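ALKF (Bacillus cereus, PDB 3ZBO) is of unknown function but belongs to a family related to the HEAT-like repeat DNA glycosylases and has affinity for branched DNA structures. Local coordinates at residues Y96-M99 / L100-V104; A70-F73 / A74-A78. All coordinates share one frame; numbering follows the deposited sequence.

Contact 1 (Y96-M99 / L100-V104); sequences YFYM and LSDYV
The carbonyl of F97, at the N-cap position, accepts the amide of S101 at 3.2 Å from F97 O to S101 N, and Y98 O and M99 O take the amides of D102 and Y103 in the next bonds of helix 98-110. From M99 O the amide of Y103 stands 47° out of the carbonyl plane, where the helix widens into a pi-type turn. L100 CD1 touches two aromatic rings, 3.7 Å from Y96 CE2 and 3.8 Å from F97 CE1; leucine suits this place because it brings a compact methyl to both. Elsewhere, Y103 OH meets the edge of the Y98 ring in its plane, 3.7 Å from Y98 CE2. With CG of Y98 lodged between its own N and carbonyl carbon (chi1 78°), M99 CG lies over the rim of one face of that ring, and M99 CB packs 4.0 Å from Y103 CD2. S101 OG donates to D102 OD1 over 2.8 Å from above the carboxylate plane, and S132 also binds OD1, so this buried acceptor has two partners. This is the first turn of a helix in a mostly helical protein, consistent with the HEAT-like repeat fold of its relatives.

Contact 2 (A70-F73 / A74-A78); sequences AMYF and AGIIA
Y72 and F73 both carry CG anti to the backbone N (chi1 -171° and -173°), which swings their rings along the helix toward residues one turn later, Y72 to I76 and F73 to I77. I76 comes to meet its partner, because its CG1 is anti to the carbonyl carbon (chi1 -74°) and carries the long arm back to Y72. The CD1 methyl ends that arm and approaches the Y72 ring obliquely, 3.5 Å from CE1. I77 meets F73 with its other branch: CG2 lies 3.8 Å from F73 CZ and makes an off-centre CH-pi contact, 4.2 Å from the ring centroid. CG1 of I77 meanwhile sits between its own N and carbonyl carbon, 3.5 Å from F73 O. Isoleucine suits this last position, since branching at CB lets one arm touch the ring while the other lies against the helix backbone.

Along the backbone, i to i+4 bonds run from A74 N to A70 O at 2.8 Å, through G75 N to M71 O at 3.1 Å, to I77 N and F73 O, also 3.1 Å apart; the bond from I76 N to Y72 O is weak. A74 needs little space, its CB resting 3.4 Å from M71 O. The one polar side-chain end here, the phenol of Y72, is bonded to the carbonyl of R240 near the chain's C-terminus.

Helix 68-77 is sandwiched among its neighbours: F73, I76 and I77 press on helix 46-52, F73 and I77 also on helix 56-63, while M71 and Y72 turn to L100 and V104 of helix 98-110.

Overall arrangement
Contact 1 opens helix 98-110 and contact 2 runs along most of helix 68-77, and the two helices pack directly on each other, their contact centres about 12 Å apart. L100 CD2 lies 3.6 Å from M71 CB and V104 CG2 3.5 Å from Y72 CD2; apolar side chains make much of the interface, with backbone carbonyls joining in. Both contacts are largely buried, but contact 1 is nearer the centre of the chain, about 6 Å against 13 Å. Their chemistry also differs: contact 1 combines a helix start with a serine-aspartate pair tied to helix 128-144, whereas contact 2 has F73 and I77 on helices 46-52 and 56-63, I76 on the former, and Y72 on helix 98-110.

Contact 1 (Y96-M99 / L100-V104)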
ATOM      1  N   TYR A  96       9.887  -5.054   5.310  1.00 11.69           N
ATOM      2  CA  TYR A  96      11.196  -4.372   5.384  1.00 12.72           C
ATOM      3  C   TYR A  96      11.487  -3.320   4.335  1.00 13.30           C
ATOM      4  O   TYR A  96      12.503  -2.643   4.363  1.00 14.15           O
ATOM      5  CB  TYR A  96      12.340  -5.422   5.356  1.00 12.22           C
ATOM      6  CG  TYR A  96      12.458  -6.200   4.106  1.00 12.27           C
ATOM      7  CD1 TYR A  96      13.151  -5.707   2.996  1.00 15.16           C
ATOM      8  CD2 TYR A  96      11.856  -7.443   3.988  1.00 11.97           C
ATOM      9  CE1 TYR A  96      13.263  -6.399   1.820  1.00 14.49           C
ATOM     10  CE2 TYR A  96      11.964  -8.215   2.764  1.00 13.41           C
ATOM     11  CZ  TYR A  96      12.710  -7.696   1.666  1.00 11.50           C
ATOM     12  OH  TYR A  96      12.773  -8.355   0.481  1.00 14.23           O
ATOM     13  N   PHE A  97      10.605  -3.249   3.351  1.00 12.54           N
ATOM     14  CA  PHE A  97      10.656  -2.155   2.386  1.00 11.62           C
ATOM     15  C   PHE A  97       9.296  -1.788   1.880  1.00 12.25           C
ATOM     16  O   PHE A  97       8.324  -2.497   2.192  1.00 11.34           O
ATOM     17  CB  PHE A  97      11.655  -2.500   1.203  1.00 11.76           C
ATOM     18  CG  PHE A  97      11.093  -3.469   0.143  1.00 11.64           C
ATOM     19  CD1 PHE A  97      10.643  -4.782   0.490  1.00 13.31           C
ATOM     20  CD2 PHE A  97      11.002  -3.055  -1.198  1.00 11.80           C
ATOM     21  CE1 PHE A  97      10.185  -5.710  -0.521  1.00 13.25           C
ATOM     22  CE2 PHE A  97      10.565  -3.931  -2.167  1.00 11.99           C
ATOM     23  CZ  PHE A  97      10.136  -5.265  -1.858  1.00 12.67           C
ATOM     24  N   TYR A  98       9.200  -0.694   1.094  1.00 12.25           N
ATOM     25  CA  TYR A  98       7.869  -0.135   0.837  1.00 10.36           C
ATOM     26  C   TYR A  98       6.905  -1.034   0.068  1.00 11.66           C
ATOM     27  O   TYR A  98       5.698  -0.873   0.245  1.00 11.60           O
ATOM     28  CB  TYR A  98       7.997   1.231   0.117  1.00 11.25           C
ATOM     29  CG  TYR A  98       8.310   1.082  -1.371  1.00 11.20           C
ATOM     30  CD1 TYR A  98       9.672   0.981  -1.769  1.00 12.08           C
ATOM     31  CD2 TYR A  98       7.304   1.023  -2.314  1.00 10.66           C
ATOM     32  CE1 TYR A  98      10.014   0.822  -3.146  1.00 12.23           C
ATOM     33  CE2 TYR A  98       7.582   0.845  -3.691  1.00 13.80           C
ATOM     34  CZ  TYR A  98       8.957   0.721  -4.088  1.00 13.39           C
ATOM     35  OH  TYR A  98       9.227   0.556  -5.465  1.00 16.56           O
ATOM     36  N   MET A  99       7.389  -1.973  -0.743  1.00 11.24           N
ATOM     37  CA  MET A  99       6.357  -2.727  -1.476  1.00 10.99           C
ATOM     38  C   MET A  99       5.636  -3.561  -0.466  1.00 11.31           C
ATOM     39  O   MET A  99       4.430  -3.853  -0.662  1.00 11.99           O
ATOM     40  CB  MET A  99       7.009  -3.654  -2.481  1.00 12.54           C
ATOM     41  CG  MET A  99       7.627  -2.838  -3.643  1.00 12.70           C
ATOM     42  SD  MET A  99       8.293  -3.912  -4.980  1.00 15.05           S
ATOM     43  CE  MET A  99       6.794  -4.127  -5.880  1.00 15.02           C
ATOM     44  N   LEU A 100       6.305  -4.044   0.577  1.00 11.63           N
ATOM     45  CA  LEU A 100       5.631  -4.794   1.645  1.00 11.54           C
ATOM     46  C   LEU A 100       4.731  -3.880   2.501  1.00 12.44           C
ATOM     47  O   LEU A 100       3.565  -4.248   2.788  1.00 11.88           O
ATOM     48  CB  LEU A 100       6.662  -5.549   2.541  1.00 11.12           C
ATOM     49  CG  LEU A 100       7.257  -6.723   1.792  1.00 11.03           C
ATOM     50  CD1 LEU A 100       8.469  -7.157   2.590  1.00 13.45           C
ATOM     51  CD2 LEU A 100       6.237  -7.942   1.722  1.00 13.37           C
ATOM     52  N   SER A 101       5.257  -2.714   2.964  1.00 10.01           N
ATOM     53  CA  SER A 101       4.421  -1.898   3.789  1.00 10.97           C
ATOM     54  C   SER A 101       3.189  -1.416   3.032  1.00 10.68           C
ATOM     55  O   SER A 101       2.081  -1.364   3.595  1.00 11.11           O
ATOM     56  CB  SER A 101       5.204  -0.716   4.379  1.00 11.06           C
ATOM     57  OG  SER A 101       5.754   0.064   3.315  1.00 12.21           O
ATOM     58  N   ASP A 102       3.368  -1.032   1.755  1.00 11.34           N
ATOM     59  CA  ASP A 102       2.322  -0.209   1.057  1.00 10.04           C
ATOM     60  C   ASP A 102       1.406  -1.144   0.239  1.00 12.20           C
ATOM     61  O   ASP A 102       0.201  -0.845   0.178  1.00 11.82           O
ATOM     62  CB  ASP A 102       2.953   0.768   0.097  1.00 10.37           C
ATOM     63  CG  ASP A 102       3.883   1.796   0.772  1.00 13.14           C
ATOM     64  OD1 ASP A 102       4.019   1.804   2.011  1.00 14.01           O
ATOM     65  OD2 ASP A 102       4.462   2.518  -0.069  1.00 13.44           O
ATOM     66  N   TYR A 103       1.969  -2.218  -0.380  1.00  9.66           N
ATOM     67  CA  TYR A 103       1.164  -3.007  -1.324  1.00 10.98           C
ATOM     68  C   TYR A 103       0.751  -4.380  -0.750  1.00 12.62           C
ATOM     69  O   TYR A 103      -0.073  -5.088  -1.339  1.00 14.94           O
ATOM     70  CB  TYR A 103       1.941  -3.206  -2.630  1.00 12.18           C
ATOM     71  CG  TYR A 103       2.458  -1.949  -3.253  1.00 10.29           C
ATOM     72  CD1 TYR A 103       1.776  -0.716  -3.145  1.00 12.97           C
ATOM     73  CD2 TYR A 103       3.686  -2.006  -3.914  1.00 15.01           C
ATOM     74  CE1 TYR A 103       2.298   0.442  -3.806  1.00 15.59           C
ATOM     75  CE2 TYR A 103       4.193  -0.865  -4.492  1.00 15.22           C
ATOM     76  CZ  TYR A 103       3.514   0.296  -4.409  1.00 17.56           C
ATOM     77  OH  TYR A 103       4.121   1.403  -4.968  1.00 18.86           O
ATOM     78  N   VAL A 104       1.232  -4.723   0.450  1.00 11.15           N
ATOM     79  CA  VAL A 104       0.897  -6.021   1.081  1.00 10.42           C
ATOM     80  C   VAL A 104       0.246  -5.768   2.452  1.00 11.42           C
ATOM     81  O   VAL A 104      -0.980  -5.914   2.583  1.00 12.29           O
ATOM     82  CB  VAL A 104       2.124  -6.898   1.275  1.00 10.18           C
ATOM     83  CG1 VAL A 104       1.687  -8.231   1.952  1.00 12.84           C
ATOM     84  CG2 VAL A 104       2.766  -7.196  -0.055  1.00 12.69           C
TER

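Contact 2 (A70-F73 / A74-A78)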
ATOM      1  N   ALA A  70       6.410 -14.684  -1.613  1.00 14.22           N
ATOM      2  CA  ALA A  70       5.557 -15.451  -0.675  1.00 12.97           C
ATOM      3  C   ALA A  70       4.796 -14.552   0.279  1.00 14.53           C
ATOM      4  O   ALA A  70       3.636 -14.849   0.625  1.00 14.18           O
ATOM      5  CB  ALA A  70       6.447 -16.414   0.176  1.00 15.66           C
ATOM      6  N   MET A  71       5.473 -13.488   0.684  1.00 11.96           N
ATOM      7  CA  MET A  71       4.809 -12.531   1.563  1.00 12.93           C
ATOM      8  C   MET A  71       3.651 -11.764   0.874  1.00 12.93           C
ATOM      9  O   MET A  71       2.600 -11.529   1.478  1.00 12.43           O
ATOM     10  CB  MET A  71       5.793 -11.513   2.114  1.00 10.61           C
ATOM     11  CG  MET A  71       6.812 -12.140   3.017  1.00 12.55           C
ATOM     12  SD  MET A  71       8.273 -11.111   3.317  1.00 14.13           S
ATOM     13  CE  MET A  71       7.654 -10.118   4.712  1.00 13.09           C
ATOM     14  N   TYR A  72       3.868 -11.377  -0.401  1.00 12.09           N
ATOM     15  CA  TYR A  72       2.800 -10.811  -1.205  1.00 12.76           C
ATOM     16  C   TYR A  72       1.648 -11.782  -1.319  1.00 11.66           C
ATOM     17  O   TYR A  72       0.479 -11.380  -1.124  1.00 13.23           O
ATOM     18  CB  TYR A  72       3.420 -10.372  -2.584  1.00 13.55           C
ATOM     19  CG  TYR A  72       2.368  -9.579  -3.331  1.00 12.24           C
ATOM     20  CD1 TYR A  72       1.379 -10.236  -4.066  1.00 13.39           C
ATOM     21  CD2 TYR A  72       2.424  -8.215  -3.402  1.00 12.86           C
ATOM     22  CE1 TYR A  72       0.421  -9.452  -4.738  1.00 14.13           C
ATOM     23  CE2 TYR A  72       1.431  -7.436  -4.027  1.00 13.22           C
ATOM     24  CZ  TYR A  72       0.466  -8.078  -4.743  1.00 15.23           C
ATOM     25  OH  TYR A  72      -0.526  -7.307  -5.362  1.00 16.98           O
ATOM     26  N   PHE A  73       1.933 -13.037  -1.621  1.00 13.16           N
ATOM     27  CA  PHE A  73       0.859 -13.973  -1.802  1.00 14.12           C
ATOM     28  C   PHE A  73       0.141 -14.215  -0.448  1.00 14.72           C
ATOM     29  O   PHE A  73      -1.084 -14.372  -0.413  1.00 13.90           O
ATOM     30  CB  PHE A  73       1.444 -15.304  -2.357  1.00 15.14           C
ATOM     31  CG  PHE A  73       0.402 -16.264  -2.735  1.00 15.61           C
ATOM     32  CD1 PHE A  73      -0.399 -15.983  -3.796  1.00 20.35           C
ATOM     33  CD2 PHE A  73       0.194 -17.410  -1.994  1.00 14.98           C
ATOM     34  CE1 PHE A  73      -1.481 -16.851  -4.144  1.00 18.45           C
ATOM     35  CE2 PHE A  73      -0.865 -18.307  -2.384  1.00 17.40           C
ATOM     36  CZ  PHE A  73      -1.669 -17.989  -3.441  1.00 19.70           C
ATOM     37  N   ALA A  74       0.888 -14.221   0.669  1.00 12.99           N
ATOM     38  CA  ALA A  74       0.252 -14.386   1.990  1.00 13.60           C
ATOM     39  C   ALA A  74      -0.800 -13.292   2.167  1.00 13.56           C
ATOM     40  O   ALA A  74      -1.898 -13.519   2.666  1.00 14.50           O
ATOM     41  CB  ALA A  74       1.294 -14.229   3.034  1.00 12.90           C
ATOM     42  N   GLY A  75      -0.481 -12.037   1.736  1.00 12.13           N
ATOM     43  CA  GLY A  75      -1.549 -10.997   1.856  1.00 12.22           C
ATOM     44  C   GLY A  75      -2.803 -11.346   1.049  1.00 13.81           C
ATOM     45  O   GLY A  75      -3.891 -11.053   1.541  1.00 15.22           O
ATOM     46  N   ILE A  76      -2.681 -11.914  -0.157  1.00 14.07           N
ATOM     47  CA  ILE A  76      -3.846 -12.180  -0.975  1.00 15.55           C
ATOM     48  C   ILE A  76      -4.679 -13.235  -0.325  1.00 17.01           C
ATOM     49  O   ILE A  76      -5.951 -13.156  -0.427  1.00 19.17           O
ATOM     50  CB  ILE A  76      -3.370 -12.621  -2.324  1.00 18.13           C
ATOM     51  CG1 ILE A  76      -2.811 -11.404  -3.102  1.00 18.96           C
ATOM     52  CG2 ILE A  76      -4.580 -13.294  -3.126  1.00 20.22           C
ATOM     53  CD1 ILE A  76      -1.898 -11.936  -4.133  1.00 25.77           C
ATOM     54  N   ILE A  77      -4.054 -14.218   0.336  1.00 15.70           N
ATOM     55  CA  ILE A  77      -4.840 -15.317   0.942  1.00 14.60           C
ATOM     56  C   ILE A  77      -5.181 -15.142   2.428  1.00 15.87           C
ATOM     57  O   ILE A  77      -5.685 -16.049   3.118  1.00 17.19           O
ATOM     58  CB  ILE A  77      -4.203 -16.690   0.769  1.00 12.96           C
ATOM     59  CG1 ILE A  77      -2.809 -16.804   1.457  1.00 14.03           C
ATOM     60  CG2 ILE A  77      -4.089 -16.993  -0.733  1.00 16.93           C
ATOM     61  CD1 ILE A  77      -2.285 -18.243   1.654  1.00 19.60           C
ATOM     62  N   ALA A  78      -4.800 -14.009   2.987  1.00 14.68           N
ATOM     63  CA  ALA A  78      -5.087 -13.785   4.384  1.00 15.37           C
ATOM     64  C   ALA A  78      -6.575 -13.641   4.657  1.00 15.68           C
ATOM     65  O   ALA A  78      -7.374 -13.389   3.735  1.00 17.40           O
ATOM     66  CB  ALA A  78      -4.336 -12.429   4.836  1.00 15.06           C
TER